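Local coordinates for amphiphysin (Drosophila melanogaster, PDB 1URU), which probably binds curved membranes as a BAR-domain dimer and senses their curvature during endocytosis, at residues A[44-47]-A[48-52]; A[187-190]-A[191-194]; A[52-55]-A[56-59]. All coordinates share one frame; numbering follows the deposited sequence.

Contact 1 of 3, residues A[44-47]-A[48-52]; sequences NNFN and RQQAS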
ATOM      1  N   ASN A  44      33.482  12.423   9.566  1.00 51.81           N
ATOM      2  CA  ASN A  44      33.043  11.074   9.240  1.00 51.97           C
ATOM      3  C   ASN A  44      31.685  10.859   9.815  1.00 51.79           C
ATOM      4  O   ASN A  44      30.847  10.236   9.188  1.00 52.64           O
ATOM      5  CB  ASN A  44      33.985  10.007   9.773  1.00 51.90           C
ATOM      6  CG  ASN A  44      35.308   9.983   9.039  1.00 53.48           C
ATOM      7  OD1 ASN A  44      35.562  10.788   8.127  1.00 52.91           O
ATOM      8  ND2 ASN A  44      36.181   9.070   9.454  1.00 55.70           N
ATOM      9  N   ASN A  45      31.480  11.404  11.005  1.00 51.83           N
ATOM     10  CA  ASN A  45      30.225  11.299  11.730  1.00 51.52           C
ATOM     11  C   ASN A  45      29.114  12.062  11.050  1.00 51.18           C
ATOM     12  O   ASN A  45      27.978  11.686  11.157  1.00 51.33           O
ATOM     13  CB  ASN A  45      30.378  11.871  13.141  1.00 51.53           C
ATOM     14  CG  ASN A  45      31.137  10.954  14.078  1.00 51.50           C
ATOM     15  OD1 ASN A  45      31.471   9.810  13.737  1.00 50.02           O
ATOM     16  ND2 ASN A  45      31.434  11.465  15.276  1.00 49.83           N
ATOM     17  N   PHE A  46      29.455  13.144  10.370  1.00 51.00           N
ATOM     18  CA  PHE A  46      28.473  14.038   9.785  1.00 51.02           C
ATOM     19  C   PHE A  46      28.031  13.497   8.429  1.00 51.29           C
ATOM     20  O   PHE A  46      26.834  13.495   8.104  1.00 51.00           O
ATOM     21  CB  PHE A  46      29.074  15.437   9.642  1.00 50.93           C
ATOM     22  CG  PHE A  46      28.394  16.287   8.616  1.00 51.43           C
ATOM     23  CD1 PHE A  46      27.246  16.979   8.925  1.00 51.12           C
ATOM     24  CD2 PHE A  46      28.903  16.382   7.329  1.00 52.28           C
ATOM     25  CE1 PHE A  46      26.625  17.758   7.978  1.00 51.31           C
ATOM     26  CE2 PHE A  46      28.275  17.148   6.388  1.00 52.11           C
ATOM     27  CZ  PHE A  46      27.130  17.839   6.718  1.00 51.28           C
ATOM     28  N   ASN A  47      29.021  13.073   7.641  1.00 51.30           N
ATOM     29  CA  ASN A  47      28.796  12.343   6.409  1.00 51.35           C
ATOM     30  C   ASN A  47      27.874  11.152   6.640  1.00 51.63           C
ATOM     31  O   ASN A  47      26.962  10.923   5.855  1.00 51.46           O
ATOM     32  CB  ASN A  47      30.123  11.838   5.842  1.00 51.48           C
ATOM     33  CG  ASN A  47      30.950  12.925   5.188  1.00 50.70           C
ATOM     34  OD1 ASN A  47      30.457  13.981   4.807  1.00 51.00           O
ATOM     35  ND2 ASN A  47      32.230  12.656   5.051  1.00 51.08           N
ATOM     36  N   ARG A  48      28.118  10.413   7.720  1.00 51.92           N
ATOM     37  CA  ARG A  48      27.299   9.252   8.084  1.00 52.76           C
ATOM     38  C   ARG A  48      25.918   9.648   8.586  1.00 52.33           C
ATOM     39  O   ARG A  48      24.937   8.935   8.349  1.00 52.46           O
ATOM     40  CB  ARG A  48      27.987   8.396   9.163  1.00 53.29           C
ATOM     41  CG  ARG A  48      28.937   7.308   8.620  1.00 56.47           C
ATOM     42  CD  ARG A  48      29.806   6.562   9.680  1.00 59.78           C
ATOM     43  NE  ARG A  48      29.796   7.231  10.988  1.00 62.05           N
ATOM     44  CZ  ARG A  48      28.940   6.986  11.978  1.00 62.66           C
ATOM     45  NH1 ARG A  48      27.997   6.054  11.857  1.00 64.53           N
ATOM     46  NH2 ARG A  48      29.017   7.692  13.098  1.00 61.73           N
ATOM     47  N   GLN A  49      25.849  10.769   9.301  1.00 51.83           N
ATOM     48  CA  GLN A  49      24.576  11.283   9.814  1.00 51.33           C
ATOM     49  C   GLN A  49      23.719  11.726   8.621  1.00 51.43           C
ATOM     50  O   GLN A  49      22.534  11.425   8.576  1.00 51.31           O
ATOM     51  CB  GLN A  49      24.805  12.443  10.794  1.00 50.66           C
ATOM     52  CG  GLN A  49      23.556  12.970  11.476  1.00 49.42           C
ATOM     53  CD  GLN A  49      23.818  14.163  12.405  1.00 47.29           C
ATOM     54  OE1 GLN A  49      24.903  14.729  12.416  1.00 46.73           O
ATOM     55  NE2 GLN A  49      22.820  14.529  13.190  1.00 44.89           N
ATOM     56  N   GLN A  50      24.348  12.403   7.655  1.00 51.31           N
ATOM     57  CA  GLN A  50      23.688  12.878   6.441  1.00 51.23           C
ATOM     58  C   GLN A  50      23.257  11.737   5.514  1.00 50.85           C
ATOM     59  O   GLN A  50      22.222  11.811   4.900  1.00 50.96           O
ATOM     60  CB  GLN A  50      24.608  13.833   5.682  1.00 51.38           C
ATOM     61  CG  GLN A  50      24.107  14.256   4.306  1.00 51.74           C
ATOM     62  CD  GLN A  50      25.009  15.284   3.672  1.00 51.87           C
ATOM     63  OE1 GLN A  50      26.235  15.102   3.616  1.00 53.12           O
ATOM     64  NE2 GLN A  50      24.419  16.365   3.196  1.00 51.59           N
ATOM     65  N   ALA A  51      24.057  10.692   5.408  1.00 50.79           N
ATOM     66  CA  ALA A  51      23.713   9.542   4.568  1.00 50.50           C
ATOM     67  C   ALA A  51      22.523   8.793   5.154  1.00 50.09           C
ATOM     68  O   ALA A  51      21.715   8.249   4.412  1.00 49.56           O
ATOM     69  CB  ALA A  51      24.928   8.585   4.419  1.00 50.48           C
ATOM     70  N   SER A  52      22.439   8.773   6.488  1.00 49.93           N
ATOM     71  CA  SER A  52      21.372   8.063   7.215  1.00 49.75           C
ATOM     72  C   SER A  52      20.040   8.829   7.170  1.00 49.49           C
ATOM     73  O   SER A  52      18.990   8.217   7.089  1.00 49.16           O
ATOM     74  CB  SER A  52      21.762   7.803   8.684  1.00 49.44           C
ATOM     75  OG  SER A  52      22.868   6.918   8.806  1.00 49.25           O
TER
HETATM   76  O   HOH W   1      27.079  12.228   3.639  1.00 65.52           O

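Contact 2 of 3, residues A[187-190]-A[191-194]; sequences TELH and DELP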
ATOM      1  N   THR A 187      36.788  27.106  14.116  1.00 53.79           N
ATOM      2  CA  THR A 187      36.331  27.116  15.507  1.00 53.66           C
ATOM      3  C   THR A 187      34.828  26.861  15.587  1.00 53.18           C
ATOM      4  O   THR A 187      34.360  26.091  16.441  1.00 52.91           O
ATOM      5  CB  THR A 187      36.714  28.450  16.189  1.00 53.70           C
ATOM      6  OG1 THR A 187      38.085  28.391  16.597  1.00 54.38           O
ATOM      7  CG2 THR A 187      35.959  28.663  17.496  1.00 54.16           C
ATOM      8  N   GLU A 188      34.090  27.510  14.687  1.00 52.55           N
ATOM      9  CA  GLU A 188      32.647  27.358  14.604  1.00 52.08           C
ATOM     10  C   GLU A 188      32.270  25.919  14.259  1.00 51.46           C
ATOM     11  O   GLU A 188      31.313  25.382  14.799  1.00 51.37           O
ATOM     12  CB  GLU A 188      32.061  28.306  13.564  1.00 52.23           C
ATOM     13  CG  GLU A 188      31.725  29.681  14.110  1.00 53.48           C
ATOM     14  CD  GLU A 188      31.360  30.674  13.015  1.00 56.55           C
ATOM     15  OE1 GLU A 188      30.893  30.232  11.934  1.00 59.29           O
ATOM     16  OE2 GLU A 188      31.533  31.901  13.236  1.00 56.92           O
ATOM     17  N   LEU A 189      33.030  25.296  13.368  1.00 50.22           N
ATOM     18  CA  LEU A 189      32.747  23.931  12.971  1.00 49.71           C
ATOM     19  C   LEU A 189      33.110  22.905  14.066  1.00 49.24           C
ATOM     20  O   LEU A 189      32.484  21.832  14.180  1.00 49.27           O
ATOM     21  CB  LEU A 189      33.453  23.607  11.647  1.00 49.93           C
ATOM     22  CG  LEU A 189      32.691  23.851  10.312  1.00 49.75           C
ATOM     23  CD1 LEU A 189      31.245  24.364  10.469  1.00 48.37           C
ATOM     24  CD2 LEU A 189      33.460  24.762   9.411  1.00 48.15           C
ATOM     25  N   HIS A 190      34.114  23.233  14.876  1.00 48.09           N
ATOM     26  CA  HIS A 190      34.519  22.349  15.959  1.00 46.48           C
ATOM     27  C   HIS A 190      33.442  22.232  17.035  1.00 45.84           C
ATOM     28  O   HIS A 190      33.375  21.225  17.713  1.00 45.55           O
ATOM     29  CB  HIS A 190      35.855  22.803  16.544  1.00 45.91           C
ATOM     30  CG  HIS A 190      37.018  22.076  15.973  1.00 44.20           C
ATOM     31  ND1 HIS A 190      37.246  20.743  16.227  1.00 43.33           N
ATOM     32  CD2 HIS A 190      37.990  22.474  15.122  1.00 43.60           C
ATOM     33  CE1 HIS A 190      38.323  20.359  15.566  1.00 44.18           C
ATOM     34  NE2 HIS A 190      38.787  21.386  14.878  1.00 41.06           N
ATOM     35  N   ASP A 191      32.615  23.263  17.169  1.00 45.54           N
ATOM     36  CA  ASP A 191      31.430  23.240  18.028  1.00 45.79           C
ATOM     37  C   ASP A 191      30.168  22.829  17.273  1.00 45.87           C
ATOM     38  O   ASP A 191      29.348  22.061  17.785  1.00 46.21           O
ATOM     39  CB  ASP A 191      31.157  24.631  18.613  1.00 46.44           C
ATOM     40  CG  ASP A 191      32.239  25.111  19.596  1.00 46.98           C
ATOM     41  OD1 ASP A 191      33.067  24.305  20.100  1.00 47.58           O
ATOM     42  OD2 ASP A 191      32.313  26.313  19.909  1.00 48.80           O
ATOM     43  N   GLU A 192      29.992  23.340  16.060  1.00 45.57           N
ATOM     44  CA  GLU A 192      28.719  23.173  15.381  1.00 45.98           C
ATOM     45  C   GLU A 192      28.484  21.721  14.947  1.00 45.84           C
ATOM     46  O   GLU A 192      27.372  21.222  15.037  1.00 45.67           O
ATOM     47  CB  GLU A 192      28.578  24.140  14.191  1.00 46.08           C
ATOM     48  CG  GLU A 192      28.065  25.517  14.587  1.00 47.05           C
ATOM     49  CD  GLU A 192      28.143  26.526  13.453  1.00 50.03           C
ATOM     50  OE1 GLU A 192      27.852  26.167  12.284  1.00 53.41           O
ATOM     51  OE2 GLU A 192      28.502  27.687  13.716  1.00 51.24           O
ATOM     52  N   LEU A 193      29.534  21.066  14.465  1.00 45.72           N
ATOM     53  CA  LEU A 193      29.426  19.710  13.950  1.00 45.66           C
ATOM     54  C   LEU A 193      29.007  18.698  15.004  1.00 45.06           C
ATOM     55  O   LEU A 193      28.038  17.999  14.790  1.00 45.99           O
ATOM     56  CB  LEU A 193      30.735  19.267  13.274  1.00 45.76           C
ATOM     57  CG  LEU A 193      31.018  19.932  11.930  1.00 45.99           C
ATOM     58  CD1 LEU A 193      32.476  19.775  11.539  1.00 46.24           C
ATOM     59  CD2 LEU A 193      30.088  19.386  10.832  1.00 44.57           C
ATOM     60  N   PRO A 194      29.735  18.565  16.109  1.00 44.35           N
ATOM     61  CA  PRO A 194      29.306  17.653  17.186  1.00 44.00           C
ATOM     62  C   PRO A 194      27.956  18.000  17.798  1.00 43.66           C
ATOM     63  O   PRO A 194      27.241  17.113  18.212  1.00 43.74           O
ATOM     64  CB  PRO A 194      30.414  17.803  18.246  1.00 43.59           C
ATOM     65  CG  PRO A 194      31.113  19.030  17.901  1.00 43.67           C
ATOM     66  CD  PRO A 194      31.024  19.197  16.425  1.00 44.08           C
TER
HETATM   67  O   HOH W   2      33.071  21.363  21.002  1.00 61.98           O

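Contact 3 of 3, residues A[52-55]-A[56-59]; sequences SANR and LQKE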
ATOM      1  N   SER A  52      22.439   8.773   6.488  1.00 49.93           N
ATOM      2  CA  SER A  52      21.372   8.063   7.215  1.00 49.75           C
ATOM      3  C   SER A  52      20.040   8.829   7.170  1.00 49.49           C
ATOM      4  O   SER A  52      18.990   8.217   7.089  1.00 49.16           O
ATOM      5  CB  SER A  52      21.762   7.803   8.684  1.00 49.44           C
ATOM      6  OG  SER A  52      22.868   6.918   8.806  1.00 49.25           O
ATOM      7  N   ALA A  53      20.091  10.159   7.204  1.00 49.33           N
ATOM      8  CA  ALA A  53      18.878  10.972   7.120  1.00 49.48           C
ATOM      9  C   ALA A  53      18.312  11.028   5.690  1.00 49.54           C
ATOM     10  O   ALA A  53      17.097  11.062   5.513  1.00 49.08           O
ATOM     11  CB  ALA A  53      19.130  12.375   7.652  1.00 49.20           C
ATOM     12  N   ASN A  54      19.197  11.038   4.686  1.00 49.62           N
ATOM     13  CA  ASN A  54      18.800  11.026   3.272  1.00 49.51           C
ATOM     14  C   ASN A  54      18.115   9.706   2.906  1.00 49.66           C
ATOM     15  O   ASN A  54      17.100   9.677   2.169  1.00 49.69           O
ATOM     16  CB  ASN A  54      20.017  11.247   2.375  1.00 49.44           C
ATOM     17  CG  ASN A  54      20.488  12.710   2.357  1.00 49.20           C
ATOM     18  OD1 ASN A  54      21.502  13.029   1.763  1.00 47.62           O
ATOM     19  ND2 ASN A  54      19.739  13.586   2.992  1.00 48.98           N
ATOM     20  N   ARG A  55      18.659   8.623   3.455  1.00 48.99           N
ATOM     21  CA  ARG A  55      18.073   7.311   3.297  1.00 48.59           C
ATOM     22  C   ARG A  55      16.703   7.232   4.001  1.00 48.21           C
ATOM     23  O   ARG A  55      15.767   6.621   3.476  1.00 48.71           O
ATOM     24  CB  ARG A  55      19.032   6.242   3.826  1.00 48.48           C
ATOM     25  CG  ARG A  55      18.448   4.869   3.941  1.00 48.91           C
ATOM     26  CD  ARG A  55      19.387   3.844   4.556  1.00 51.87           C
ATOM     27  NE  ARG A  55      18.844   2.493   4.455  1.00 54.00           N
ATOM     28  CZ  ARG A  55      19.415   1.390   4.932  1.00 55.77           C
ATOM     29  NH1 ARG A  55      20.592   1.434   5.549  1.00 56.64           N
ATOM     30  NH2 ARG A  55      18.792   0.224   4.782  1.00 56.47           N
ATOM     31  N   LEU A  56      16.569   7.829   5.180  1.00 47.14           N
ATOM     32  CA  LEU A  56      15.310   7.736   5.907  1.00 46.38           C
ATOM     33  C   LEU A  56      14.225   8.499   5.158  1.00 45.89           C
ATOM     34  O   LEU A  56      13.099   8.033   5.039  1.00 45.32           O
ATOM     35  CB  LEU A  56      15.449   8.282   7.319  1.00 46.25           C
ATOM     36  CG  LEU A  56      14.260   8.030   8.241  1.00 46.38           C
ATOM     37  CD1 LEU A  56      14.079   6.542   8.453  1.00 47.36           C
ATOM     38  CD2 LEU A  56      14.477   8.753   9.580  1.00 47.04           C
ATOM     39  N   GLN A  57      14.595   9.662   4.636  1.00 45.62           N
ATOM     40  CA  GLN A  57      13.682  10.510   3.886  1.00 45.96           C
ATOM     41  C   GLN A  57      13.258   9.819   2.578  1.00 46.49           C
ATOM     42  O   GLN A  57      12.094   9.806   2.233  1.00 46.52           O
ATOM     43  CB  GLN A  57      14.332  11.866   3.619  1.00 45.59           C
ATOM     44  CG  GLN A  57      13.487  12.882   2.909  1.00 44.20           C
ATOM     45  CD  GLN A  57      14.289  14.102   2.507  1.00 44.74           C
ATOM     46  OE1 GLN A  57      15.387  13.985   1.945  1.00 45.23           O
ATOM     47  NE2 GLN A  57      13.761  15.270   2.802  1.00 44.40           N
ATOM     48  N   LYS A  58      14.210   9.221   1.884  1.00 47.13           N
ATOM     49  CA  LYS A  58      13.928   8.433   0.687  1.00 47.65           C
ATOM     50  C   LYS A  58      12.893   7.339   0.983  1.00 47.02           C
ATOM     51  O   LYS A  58      11.796   7.357   0.428  1.00 46.58           O
ATOM     52  CB  LYS A  58      15.236   7.824   0.157  1.00 47.92           C
ATOM     53  CG  LYS A  58      15.116   7.117  -1.162  1.00 50.48           C
ATOM     54  CD  LYS A  58      16.123   5.961  -1.312  1.00 53.73           C
ATOM     55  CE  LYS A  58      16.163   5.429  -2.758  1.00 55.75           C
ATOM     56  NZ  LYS A  58      17.028   6.280  -3.651  1.00 57.60           N
ATOM     57  N   GLU A  59      13.233   6.418   1.876  1.00 46.57           N
ATOM     58  CA  GLU A  59      12.354   5.297   2.193  1.00 47.13           C
ATOM     59  C   GLU A  59      10.998   5.712   2.715  1.00 46.67           C
ATOM     60  O   GLU A  59      10.002   5.083   2.405  1.00 47.15           O
ATOM     61  CB  GLU A  59      12.987   4.362   3.226  1.00 47.74           C
ATOM     62  CG  GLU A  59      14.341   3.792   2.826  1.00 49.58           C
ATOM     63  CD  GLU A  59      14.326   3.166   1.448  1.00 51.98           C
ATOM     64  OE1 GLU A  59      13.295   2.548   1.065  1.00 51.52           O
ATOM     65  OE2 GLU A  59      15.356   3.307   0.754  1.00 55.89           O
TER

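Contact 1 of 3, residues A[44-47]-A[48-52]
Phe-46 and Gln-50 meet one turn apart, at the border of the packed side of this helix. The packed side itself is carried by Phe-46 and Gln-49, which are both buried. Phe-46 has CG anti to its own backbone N (chi1 158°). This lays the ring beside the carbonyl carbon, on the side of the next turn, where CE2 comes 4.0 Å from Gln-50 OE1. Ring and amide planes are turned 49° apart. Gln-49 CB lies 3.3 Å from Asn-45 O, and its NE2 is held by Leu-196 O and Tyr-124 OH. Gln-50 N donates to Phe-46 O at 2.8 Å.

The exposed side, with Asn-47 and Arg-48, is looser. Arg-48 runs alongside Asn-45, bending at its third torsion, and presents the guanidinium edge to the amide oxygen. The bond from Arg-48 NH2 to Asn-45 OD1 is straight but weak at 3.3 Å. The two planes stand 80° apart. At the boundary a water donates to Asn-47 O (2.6 Å) and to Gln-50 OE1 (3.0 Å).

The stretch lies on helix 35-84. Phe-46 packs on Met-131 of helix 92-156, and Gln-50 on Phe-128 and Lys-132. Asn-45 and Gln-49 meet Tyr-197 of helix 172-239, whose OH also takes a weak bond from Arg-48 NH2.

Contact 2 of 3, residues A[187-190]-A[191-194]
Glu-188 and Glu-192 lie side by side one helical turn apart and point the same way. Glu-192 can be followed outward over the carbonyl of Glu-188. Its CB sits 3.1 Å from Glu-188 O. The first torsion (chi1 -85°) then lays CG over the same oxygen, at 3.3 Å. CD is still near it, and the extended chain runs on alongside Glu-188. At the tip, OE2 comes 3.6 Å from Glu-188 CB, while OE1 forms a salt bridge with Lys-134 of helix 92-156. Glu-192 N also donates to Glu-188 O, at 2.7 Å. The two carboxylate planes are only 16° apart.

On the buried side, Leu-193 CD1 packs 4.0 Å from Leu-189 CB, and both leucines also touch Phe-39 of helix 35-84. Pro-194 has no N-H to give, so the helix kinks here. Pro-194 CG lies 3.2 Å from His-190 O, which takes a weak bond from a water also bound to Asp-191 OD1.

Replacing Glu-192 by an alanine would probably leave Lys-134 with one carboxylate fewer and uncover the flank of the Glu-188 side chain. Glu-188 OE1 and Glu-192 OE2 are 3.9 Å apart, a pairing of like charges. Lys-134 bridges to both residues, so its positive charge is likely to offset their repulsion and to tie this turn to helix 92-156.

Contact 3 of 3, residues A[52-55]-A[56-59]
This stretch of helix 35-84 belongs to the dimer interface of the BAR domain, where one face of the helix meets the second subunit. Four successive i to i+4 bonds hold Ser-52 to Glu-59 in regular helix. The last, from Glu-59 N to Arg-55 O, is 3.0 Å long. Glu-59 has CG beside its backbone N (chi1 -57°), which brings CG 3.2 Å from Arg-55 O. Beyond CG the chain bends at its second torsion (chi2 -51°) and sets the place of the carboxylate.

Arg-55 is stretched out from CG to NE. Its NE stays 5.2 Å from Glu-59 OE2, so these opposite charges do not touch. Both side chains have partners on the second subunit instead: Arg-55 NH1 forms a salt bridge with Glu-83 OE2 of that chain, and Glu-59 OE1 is hydrogen-bonded to its Thr-76 OG1. Next along, Leu-56 CB lies 3.5 Å from Ser-52 O, and Lys-58 CB lies 3.3 Å from Asn-54 O.

The stretch lies between the second subunit, where Arg-55, Leu-56 and Glu-59 all pack on Ser-80, and helix 92-156 of its own chain. On that helix Ala-53 packs on Tyr-124 and Leu-56 on Leu-121, and Gln-57 NE2 bonds to Asn-122 OD1.

How the contacts relate
From the N terminus the chain enters helix 35-84 and passes through contact 1, then contact 3. They follow each other and share Ser-52, with centres 11 Å apart. The chain then runs through helix 92-156 and reaches contact 2 on helix 172-239. Each contact is local to its helix, so none closes a long loop, and none nests in or crosses another. Contact 2 still touches contact 1: Phe-46 CG lies 4.2 Å from Leu-193 CD2, joining the first and last of these helices. Contact 3 stays about 13 Å from contact 2 at nearest atoms. It faces the second subunit, which contact 1 reaches only at Ser-52 and contact 2 does not touch.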